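Local atomic coordinates of nuclear movement protein (Encephalitozoon cuniculi, PDB entry 2O30), a protein that is of uncertain cellular role but, with its CS domain of the p23 and NudC type, may bind unfolded proteins. Residues Q11-I16 with N81-S86; I18-T23 with I40-Q45; V60-W65 with N75-R80. The protein carries 1 engineered substitution. All blocks are in the same frame, centred on the assembly; numbering follows the deposited sequence.

Contact 1. Residues Q11-I16 with N81-S86; sequences QELNEI and NEWWDS
The side-chain amide of Gln11 lies against the backbone of Trp84 and grips it twice. Gln11 OE1 receives Trp84 N at 2.8 Å, in the carbonyl plane on a lone pair, and Gln11 NE2 gives a proton to Trp84 O at 2.8 Å; both bonds are nearly straight (168° and 164°). With CD anti to CA (chi2 -178°), the chain runs extended beyond CG toward the 81-86 loop. OE1 also lies in plane at the edge of the Trp83 indole, 3.8 Å from CE3, with the amide turned nearly perpendicular to the ring. Glu12 to Glu15 form the type I turn of the beta hairpin 8-12/15-21 in the CS domain, and the loop after strand 71-78 lies against this turn. Here Leu13 CD1 sits over the centre of the Trp83 face, 4.0 Å from the centroid of the six-membered ring, a CH-pi contact, while the Leu13 and Asn81 side chains cross at about a right angle. Ile16 likewise crosses Trp84 and covers one face: CG1 stands 3.8 Å from the centroid of the Trp84 six-membered ring, and Ile16 CD1 lies toward the rim, 3.6 Å from Trp84 CE3. Lys78 joins the site, its NZ bonded to Gln11 OE1, Glu12 O and Glu82 O, and it makes a cation-pi contact with the Trp84 indole.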
loop_
_atom_site.group_PDB
_atom_site.type_symbol
_atom_site.label_atom_id
_atom_site.label_comp_id
_atom_site.label_asym_id
_atom_site.label_seq_id
_atom_site.Cartn_x
_atom_site.Cartn_y
_atom_site.Cartn_z
ATOM N N GLN A 11 -6.959 11.183 -19.186
ATOM C CA GLN A 11 -6.469 10.000 -19.887
ATOM C C GLN A 11 -5.933 10.331 -21.277
ATOM O O GLN A 11 -6.376 11.297 -21.912
ATOM C CB GLN A 11 -7.571 8.939 -19.988
ATOM C CG GLN A 11 -8.764 9.326 -20.879
ATOM C CD GLN A 11 -9.823 8.256 -20.878
ATOM O OE1 GLN A 11 -9.524 7.070 -21.111
ATOM N NE2 GLN A 11 -11.053 8.644 -20.567
ATOM N N GLU A 12 -4.963 9.531 -21.697
ATOM C CA GLU A 12 -4.534 9.421 -23.084
ATOM C C GLU A 12 -5.070 8.077 -23.530
ATOM O O GLU A 12 -5.521 7.271 -22.706
ATOM C CB GLU A 12 -3.013 9.375 -23.186
ATOM C CG GLU A 12 -2.295 10.459 -22.400
ATOM C CD GLU A 12 -2.172 11.748 -23.161
ATOM O OE1 GLU A 12 -3.188 12.225 -23.711
ATOM O OE2 GLU A 12 -1.043 12.295 -23.201
ATOM N N LEU A 13 -4.989 7.787 -24.827
ATOM C CA LEU A 13 -5.464 6.469 -25.276
ATOM C C LEU A 13 -4.848 5.301 -24.505
ATOM O O LEU A 13 -5.530 4.326 -24.214
ATOM C CB LEU A 13 -5.252 6.308 -26.791
ATOM C CG LEU A 13 -5.879 5.046 -27.405
ATOM C CD1 LEU A 13 -7.373 4.920 -27.127
ATOM C CD2 LEU A 13 -5.624 5.087 -28.916
ATOM N N ASN A 14 -3.578 5.435 -24.114
ATOM C CA ASN A 14 -2.836 4.355 -23.483
ATOM C C ASN A 14 -2.457 4.603 -22.010
ATOM O O ASN A 14 -1.733 3.799 -21.437
ATOM C CB ASN A 14 -1.543 4.095 -24.282
ATOM C CG ASN A 14 -0.558 5.261 -24.236
ATOM O OD1 ASN A 14 -0.930 6.437 -24.138
ATOM N ND2 ASN A 14 0.731 4.931 -24.354
ATOM N N GLU A 15 -2.959 5.690 -21.410
ATOM C CA GLU A 15 -2.477 6.094 -20.062
ATOM C C GLU A 15 -3.581 6.730 -19.219
ATOM O O GLU A 15 -4.499 7.380 -19.738
ATOM C CB GLU A 15 -1.302 7.077 -20.165
ATOM C CG GLU A 15 -0.016 6.515 -20.744
ATOM C CD GLU A 15 1.107 7.548 -20.786
ATOM O OE1 GLU A 15 0.955 8.622 -20.148
ATOM O OE2 GLU A 15 2.139 7.266 -21.457
ATOM N N ILE A 16 -3.480 6.521 -17.911
ATOM C CA ILE A 16 -4.369 7.173 -16.946
ATOM C C ILE A 16 -3.502 8.119 -16.089
ATOM O O ILE A 16 -2.425 7.719 -15.685
ATOM C CB ILE A 16 -5.046 6.112 -16.054
ATOM C CG1 ILE A 16 -6.150 5.369 -16.831
ATOM C CG2 ILE A 16 -5.671 6.723 -14.774
ATOM C CD1 ILE A 16 -7.414 6.228 -17.193
ATOM N N ASN A 81 -5.363 -0.240 -25.242
ATOM C CA ASN A 81 -5.520 1.129 -25.744
ATOM C C ASN A 81 -6.976 1.460 -26.089
ATOM O O ASN A 81 -7.416 1.283 -27.224
ATOM C CB ASN A 81 -4.615 1.404 -26.952
ATOM C CG ASN A 81 -3.147 1.514 -26.581
ATOM O OD1 ASN A 81 -2.778 1.474 -25.407
ATOM N ND2 ASN A 81 -2.294 1.649 -27.592
ATOM N N GLU A 82 -7.719 1.949 -25.103
ATOM C CA GLU A 82 -9.138 2.249 -25.267
ATOM C C GLU A 82 -9.489 3.386 -24.310
ATOM O O GLU A 82 -8.869 3.516 -23.244
ATOM C CB GLU A 82 -9.981 1.004 -24.945
ATOM C CG GLU A 82 -10.046 0.638 -23.464
ATOM C CD GLU A 82 -10.591 -0.757 -23.196
ATOM O OE1 GLU A 82 -11.311 -1.288 -24.085
ATOM O OE2 GLU A 82 -10.315 -1.310 -22.099
ATOM N N TRP A 83 -10.466 4.204 -24.688
ATOM C CA TRP A 83 -10.960 5.244 -23.777
ATOM C C TRP A 83 -11.728 4.598 -22.622
ATOM O O TRP A 83 -12.410 3.580 -22.799
ATOM C CB TRP A 83 -11.805 6.313 -24.502
ATOM C CG TRP A 83 -11.157 6.908 -25.699
ATOM C CD1 TRP A 83 -11.565 6.779 -27.002
ATOM C CD2 TRP A 83 -9.979 7.699 -25.725
ATOM N NE1 TRP A 83 -10.722 7.458 -27.831
ATOM C CE2 TRP A 83 -9.733 8.039 -27.074
ATOM C CE3 TRP A 83 -9.099 8.175 -24.734
ATOM C CZ2 TRP A 83 -8.654 8.835 -27.463
ATOM C CZ3 TRP A 83 -8.026 8.962 -25.127
ATOM C CH2 TRP A 83 -7.801 9.268 -26.481
ATOM N N TRP A 84 -11.596 5.178 -21.428
ATOM C CA TRP A 84 -12.349 4.736 -20.253
ATOM C C TRP A 84 -13.452 5.744 -19.980
ATOM O O TRP A 84 -13.183 6.949 -19.941
ATOM C CB TRP A 84 -11.448 4.731 -19.010
ATOM C CG TRP A 84 -10.344 3.713 -18.982
ATOM C CD1 TRP A 84 -9.787 3.027 -20.048
ATOM C CD2 TRP A 84 -9.643 3.281 -17.814
ATOM N NE1 TRP A 84 -8.787 2.186 -19.588
ATOM C CE2 TRP A 84 -8.680 2.327 -18.225
ATOM C CE3 TRP A 84 -9.735 3.611 -16.449
ATOM C CZ2 TRP A 84 -7.809 1.702 -17.318
ATOM C CZ3 TRP A 84 -8.880 2.981 -15.547
ATOM C CH2 TRP A 84 -7.926 2.035 -15.990
ATOM N N ASP A 85 -14.674 5.250 -19.786
ATOM C CA ASP A 85 -15.817 6.083 -19.387
ATOM C C ASP A 85 -15.680 6.698 -17.986
ATOM O O ASP A 85 -16.201 7.792 -17.719
ATOM C CB ASP A 85 -17.107 5.245 -19.400
ATOM C CG ASP A 85 -17.617 4.949 -20.803
ATOM O OD1 ASP A 85 -16.965 5.330 -21.807
ATOM O OD2 ASP A 85 -18.695 4.323 -20.893
ATOM N N SER A 86 -15.020 5.968 -17.086
ATOM C CA SER A 86 -14.823 6.429 -15.712
ATOM C C SER A 86 -13.469 5.904 -15.235
ATOM O O SER A 86 -12.898 5.006 -15.856
ATOM C CB SER A 86 -15.967 5.962 -14.810
ATOM O OG SER A 86 -15.977 4.548 -14.667
#

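Contact 2. Residues I18-T23 with I40-Q45; sequences IQFPVT and ICVKNQ
The Phe20 ring points its far end across the gap at Val42, the two side chains meeting tip to tip: Phe20 CE1 is 3.5 Å from Val42 CG1, and Asn44 CB approaches the same ring obliquely near CE2. This is the interior of the CS-domain beta sandwich. Strand 18-21 belongs to one antiparallel sheet and strand 40-44 to the other; the two run in nearly the same direction, 20° apart, with their axes 9.6 Å from each other, so side chains and not backbone bonds join them. Two residues earlier on each strand, Ile18 CD1 and Ile40 CD1 also touch tip to tip, at 3.8 Å. Val49 of strand 47-51 packs on Phe20, Val42 and Asn44. The outward-facing Cys41 between Ile40 and Val42 is covalently linked to a dithiothreitol molecule, probably from the crystallisation liquor, and Trp64 of the second subunit packs on Cys41 and Lys43.

Toward the sandwich end the chemistry turns polar. CG of Asn44, anti to the backbone N (chi1 -179°), points across the gap, and Asn44 ND2 lies 3.1 Å from Thr23 N, two donors that cannot bond each other. Asn44 OD1 is buried without a partner in the model. ND2 is also close to Pro21 O, but the angle is too poor for a direct bond. A water instead links them, giving a proton to Pro21 O at 2.7 Å and accepting one from Asn44 ND2 at 3.0 Å.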
loop_
_atom_site.group_PDB
_atom_site.type_symbol
_atom_site.label_atom_id
_atom_site.label_comp_id
_atom_site.label_asym_id
_atom_site.label_seq_id
_atom_site.Cartn_x
_atom_site.Cartn_y
_atom_site.Cartn_z
ATOM N N ILE A 18 -3.730 10.751 -12.628
ATOM C CA ILE A 18 -4.535 11.148 -11.466
ATOM C C ILE A 18 -3.776 12.280 -10.772
ATOM O O ILE A 18 -2.554 12.225 -10.678
ATOM C CB ILE A 18 -4.745 9.991 -10.499
ATOM C CG1 ILE A 18 -5.534 8.846 -11.169
ATOM C CG2 ILE A 18 -5.475 10.455 -9.199
ATOM C CD1 ILE A 18 -5.361 7.477 -10.470
ATOM N N GLN A 19 -4.515 13.293 -10.348
ATOM C CA GLN A 19 -3.916 14.450 -9.648
ATOM C C GLN A 19 -4.626 14.687 -8.327
ATOM O O GLN A 19 -5.846 14.510 -8.206
ATOM C CB GLN A 19 -4.024 15.715 -10.517
ATOM C CG GLN A 19 -3.526 15.564 -11.949
ATOM C CD GLN A 19 -4.607 15.027 -12.915
ATOM O OE1 GLN A 19 -5.796 15.402 -12.841
ATOM N NE2 GLN A 19 -4.185 14.161 -13.842
ATOM N N PHE A 20 -3.865 15.091 -7.311
ATOM C CA PHE A 20 -4.485 15.482 -6.044
ATOM C C PHE A 20 -3.535 16.423 -5.318
ATOM O O PHE A 20 -2.340 16.414 -5.591
ATOM C CB PHE A 20 -4.863 14.269 -5.184
ATOM C CG PHE A 20 -3.701 13.406 -4.773
ATOM C CD1 PHE A 20 -3.290 12.340 -5.574
ATOM C CD2 PHE A 20 -3.008 13.654 -3.587
ATOM C CE1 PHE A 20 -2.237 11.520 -5.194
ATOM C CE2 PHE A 20 -1.948 12.855 -3.208
ATOM C CZ PHE A 20 -1.555 11.767 -4.025
ATOM N N PRO A 21 -4.081 17.272 -4.422
ATOM C CA PRO A 21 -3.240 18.275 -3.762
ATOM C C PRO A 21 -2.445 17.726 -2.578
ATOM O O PRO A 21 -2.928 16.827 -1.882
ATOM C CB PRO A 21 -4.266 19.316 -3.299
ATOM C CG PRO A 21 -5.464 18.508 -2.965
ATOM C CD PRO A 21 -5.499 17.395 -4.033
ATOM N N VAL A 22 -1.231 18.252 -2.377
ATOM C CA VAL A 22 -0.344 17.779 -1.297
ATOM C C VAL A 22 -0.796 18.429 -0.009
ATOM O O VAL A 22 -0.996 19.644 0.003
ATOM C CB VAL A 22 1.116 18.217 -1.518
ATOM C CG1 VAL A 22 2.002 17.725 -0.381
ATOM C CG2 VAL A 22 1.646 17.738 -2.838
ATOM N N THR A 23 -0.909 17.624 1.055
ATOM C CA THR A 23 -1.326 18.044 2.415
ATOM C C THR A 23 -2.508 19.014 2.418
ATOM O O THR A 23 -2.478 20.056 1.745
ATOM C CB THR A 23 -0.140 18.637 3.266
ATOM O OG1 THR A 23 0.076 20.025 2.950
ATOM C CG2 THR A 23 1.144 17.843 3.043
ATOM N N ILE A 40 -6.692 -0.037 -6.271
ATOM C CA ILE A 40 -5.854 1.131 -6.091
ATOM C C ILE A 40 -6.154 1.767 -4.727
ATOM O O ILE A 40 -7.301 1.920 -4.332
ATOM C CB ILE A 40 -6.069 2.139 -7.243
ATOM C CG1 ILE A 40 -5.255 3.427 -7.004
ATOM C CG2 ILE A 40 -7.566 2.399 -7.440
ATOM C CD1 ILE A 40 -5.396 4.461 -8.135
ATOM N N CYS A 41 -5.088 2.080 -4.001
ATOM C CA CYS A 41 -5.170 2.762 -2.718
ATOM C C CYS A 41 -4.200 3.935 -2.754
ATOM O O CYS A 41 -3.004 3.748 -2.989
ATOM C CB CYS A 41 -4.757 1.814 -1.597
ATOM S SG CYS A 41 -4.753 2.651 0.011
ATOM N N VAL A 42 -4.717 5.143 -2.545
ATOM C CA VAL A 42 -3.879 6.338 -2.469
ATOM C C VAL A 42 -4.232 7.045 -1.167
ATOM O O VAL A 42 -5.388 7.354 -0.920
ATOM C CB VAL A 42 -4.126 7.296 -3.670
ATOM C CG1 VAL A 42 -3.323 8.599 -3.503
ATOM C CG2 VAL A 42 -3.772 6.597 -4.995
ATOM N N LYS A 43 -3.232 7.283 -0.337
ATOM C CA LYS A 43 -3.465 8.004 0.911
ATOM C C LYS A 43 -2.532 9.192 1.012
ATOM O O LYS A 43 -1.433 9.165 0.489
ATOM C CB LYS A 43 -3.291 7.073 2.107
ATOM C CG LYS A 43 -4.209 5.867 2.060
ATOM C CD LYS A 43 -4.547 5.365 3.450
ATOM C CE LYS A 43 -3.381 4.676 4.100
ATOM N NZ LYS A 43 -3.868 3.848 5.253
ATOM N N ASN A 44 -2.993 10.242 1.675
ATOM C CA ASN A 44 -2.188 11.430 1.843
ATOM C C ASN A 44 -2.269 11.818 3.311
ATOM O O ASN A 44 -3.341 12.180 3.797
ATOM C CB ASN A 44 -2.682 12.558 0.930
ATOM C CG ASN A 44 -1.848 13.821 1.065
ATOM O OD1 ASN A 44 -0.774 13.810 1.673
ATOM N ND2 ASN A 44 -2.343 14.912 0.519
ATOM N N GLN A 45 -1.142 11.684 4.010
ATOM C CA GLN A 45 -1.078 11.910 5.453
ATOM C C GLN A 45 -2.145 11.100 6.177
ATOM O O GLN A 45 -2.833 11.623 7.055
ATOM C CB GLN A 45 -1.256 13.393 5.788
ATOM C CG GLN A 45 -0.105 14.290 5.397
ATOM C CD GLN A 45 0.056 15.446 6.372
ATOM O OE1 GLN A 45 0.376 15.244 7.549
ATOM N NE2 GLN A 45 -0.166 16.664 5.889
HETATM O O HOH W 1 -4.977 15.450 -0.788
#

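Contact 3. Residues V60-W65 with N75-R80; sequences VSSLWW and NVTKKR
Trp64 and Asn75 form an antiparallel hydrogen-bonded pair in the hairpin of strands 63-68 and 71-78. Trp64 N gives its proton to Asn75 O at 2.9 Å, and Asn75 N gives its own to Trp64 O at 2.8 Å. Asn75 O also takes a CA-H...O contact from Leu63 CA at 3.4 Å. Two residues on, a side chain replaces the backbone: Ser62 OG accepts Thr77 N at 2.8 Å in a nearly straight bond (168°). The Ser62 hydroxyl also bonds Asp59 O. A water donates to Ser62 O and to Asn75 OD1, 2.6 Å from each; Asn75 ND2 is held by Asn17 OD1 and Glu15 OE1 of the next strand. Apolar contact is slight, Leu63 CD1 reaching Val76 CB obliquely at 4.1 Å. At 60-62 the chain turns a corner through a type I turn, and strands 58-59 and 63-68, before and after it, both pair with 71-78. The Ser62 hydroxyl thus serves both sides of the corner, linking the 58-59 part of the chain to strand 71-78.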
loop_
_atom_site.group_PDB
_atom_site.type_symbol
_atom_site.label_atom_id
_atom_site.label_comp_id
_atom_site.label_asym_id
_atom_site.label_seq_id
_atom_site.Cartn_x
_atom_site.Cartn_y
_atom_site.Cartn_z
ATOM N N VAL A 60 0.782 -2.404 -13.731
ATOM C CA VAL A 60 1.092 -1.881 -12.390
ATOM C C VAL A 60 2.568 -1.474 -12.256
ATOM O O VAL A 60 2.887 -0.483 -11.576
ATOM C CB VAL A 60 0.613 -2.821 -11.255
ATOM C CG1 VAL A 60 1.157 -2.359 -9.903
ATOM C CG2 VAL A 60 -0.905 -2.850 -11.202
ATOM N N SER A 61 3.457 -2.195 -12.942
ATOM C CA SER A 61 4.892 -1.850 -12.949
ATOM C C SER A 61 5.219 -0.458 -13.524
ATOM O O SER A 61 6.268 0.116 -13.218
ATOM C CB SER A 61 5.717 -2.937 -13.666
ATOM O OG SER A 61 5.617 -2.817 -15.076
ATOM N N SER A 62 4.315 0.089 -14.334
ATOM C CA SER A 62 4.542 1.370 -14.997
ATOM C C SER A 62 4.149 2.554 -14.111
ATOM O O SER A 62 4.394 3.717 -14.482
ATOM C CB SER A 62 3.752 1.451 -16.306
ATOM O OG SER A 62 2.360 1.625 -16.037
ATOM N N LEU A 63 3.518 2.248 -12.985
ATOM C CA LEU A 63 3.027 3.270 -12.031
ATOM C C LEU A 63 4.143 4.224 -11.621
ATOM O O LEU A 63 5.224 3.789 -11.234
ATOM C CB LEU A 63 2.442 2.599 -10.790
ATOM C CG LEU A 63 1.875 3.483 -9.676
ATOM C CD1 LEU A 63 0.799 4.367 -10.224
ATOM C CD2 LEU A 63 1.336 2.604 -8.543
ATOM N N TRP A 64 3.891 5.521 -11.743
ATOM C CA TRP A 64 4.894 6.524 -11.383
ATOM C C TRP A 64 4.155 7.721 -10.814
ATOM O O TRP A 64 3.011 7.972 -11.144
ATOM C CB TRP A 64 5.711 6.936 -12.618
ATOM C CG TRP A 64 6.751 7.997 -12.356
ATOM C CD1 TRP A 64 6.767 9.272 -12.846
ATOM C CD2 TRP A 64 7.902 7.877 -11.511
ATOM N NE1 TRP A 64 7.866 9.955 -12.363
ATOM C CE2 TRP A 64 8.573 9.124 -11.537
ATOM C CE3 TRP A 64 8.435 6.836 -10.740
ATOM C CZ2 TRP A 64 9.764 9.354 -10.818
ATOM C CZ3 TRP A 64 9.618 7.075 -10.012
ATOM C CH2 TRP A 64 10.267 8.320 -10.080
ATOM N N TRP A 65 4.811 8.452 -9.933
ATOM C CA TRP A 65 4.228 9.688 -9.436
ATOM C C TRP A 65 5.333 10.652 -9.077
ATOM O O TRP A 65 6.464 10.242 -8.825
ATOM C CB TRP A 65 3.327 9.436 -8.246
ATOM C CG TRP A 65 3.993 8.840 -7.041
ATOM C CD1 TRP A 65 4.219 7.515 -6.786
ATOM C CD2 TRP A 65 4.498 9.561 -5.918
ATOM N NE1 TRP A 65 4.838 7.366 -5.554
ATOM C CE2 TRP A 65 5.014 8.612 -5.004
ATOM C CE3 TRP A 65 4.550 10.924 -5.591
ATOM C CZ2 TRP A 65 5.602 8.982 -3.783
ATOM C CZ3 TRP A 65 5.125 11.295 -4.364
ATOM C CH2 TRP A 65 5.642 10.321 -3.478
ATOM N N ASN A 75 0.773 8.583 -12.778
ATOM C CA ASN A 75 0.588 8.115 -14.157
ATOM C C ASN A 75 0.731 6.590 -14.143
ATOM O O ASN A 75 1.572 6.050 -13.428
ATOM C CB ASN A 75 1.675 8.759 -15.017
ATOM C CG ASN A 75 1.725 8.215 -16.411
ATOM O OD1 ASN A 75 2.513 7.300 -16.702
ATOM N ND2 ASN A 75 0.894 8.770 -17.299
ATOM N N VAL A 76 -0.110 5.891 -14.914
ATOM C CA VAL A 76 0.041 4.445 -15.089
ATOM C C VAL A 76 -0.433 4.111 -16.501
ATOM O O VAL A 76 -1.354 4.764 -17.022
ATOM C CB VAL A 76 -0.719 3.596 -14.007
ATOM C CG1 VAL A 76 -2.233 3.749 -14.083
ATOM C CG2 VAL A 76 -0.353 2.103 -14.109
ATOM N N THR A 77 0.215 3.114 -17.111
ATOM C CA THR A 77 -0.085 2.767 -18.511
ATOM C C THR A 77 -1.240 1.764 -18.551
ATOM O O THR A 77 -1.277 0.837 -17.761
ATOM C CB THR A 77 1.175 2.177 -19.186
ATOM O OG1 THR A 77 2.219 3.163 -19.202
ATOM C CG2 THR A 77 0.883 1.730 -20.622
ATOM N N LYS A 78 -2.184 1.957 -19.478
ATOM C CA LYS A 78 -3.292 1.026 -19.656
ATOM C C LYS A 78 -2.801 -0.253 -20.332
ATOM O O LYS A 78 -1.932 -0.189 -21.186
ATOM C CB LYS A 78 -4.366 1.649 -20.557
ATOM C CG LYS A 78 -5.072 2.877 -19.971
ATOM C CD LYS A 78 -5.881 3.566 -21.080
ATOM C CE LYS A 78 -6.697 4.744 -20.561
ATOM N NZ LYS A 78 -7.433 5.359 -21.756
ATOM N N LYS A 79 -3.379 -1.388 -19.964
ATOM C CA LYS A 79 -3.054 -2.653 -20.660
ATOM C C LYS A 79 -3.600 -2.657 -22.082
ATOM O O LYS A 79 -2.944 -3.149 -23.013
ATOM C CB LYS A 79 -3.572 -3.853 -19.867
ATOM C CG LYS A 79 -2.588 -4.350 -18.807
ATOM C CD LYS A 79 -2.943 -5.748 -18.288
ATOM C CE LYS A 79 -2.234 -6.032 -16.943
ATOM N NZ LYS A 79 -2.690 -7.338 -16.324
ATOM N N ARG A 80 -4.789 -2.088 -22.254
ATOM C CA ARG A 80 -5.431 -2.013 -23.562
ATOM C C ARG A 80 -5.626 -0.558 -23.972
ATOM O O ARG A 80 -6.006 0.274 -23.134
ATOM C CB ARG A 80 -6.772 -2.760 -23.504
ATOM C CG ARG A 80 -7.405 -2.972 -24.853
ATOM C CD ARG A 80 -8.574 -3.970 -24.800
ATOM N NE ARG A 80 -9.009 -4.296 -26.156
ATOM C CZ ARG A 80 -8.565 -5.332 -26.870
ATOM N NH1 ARG A 80 -7.673 -6.185 -26.366
ATOM N NH2 ARG A 80 -9.023 -5.522 -28.100
HETATM O O HOH W 2 4.583 5.845 -16.026
#

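In the fold
Contact 2 has the most buried residues, five of nine, and joins the two sheets through apolar side chains; it has no direct hydrogen bond, only a water bridge near Asn44. Contact 3 is a surface contact within one sheet, bonded by backbone and serine. Contact 1, partly buried, combines both chemistries, ring-face packing and a paired amide, and joins the loop after strand 71-78 to the hairpin 8-12/15-21. Strand 15-21 serves contacts 1 and 2, whose centres lie about 20 Å apart on opposite sides of the chain's centre. Contacts 1 and 3 touch directly through Lys78, whose backbone N probably bonds Asn14 O.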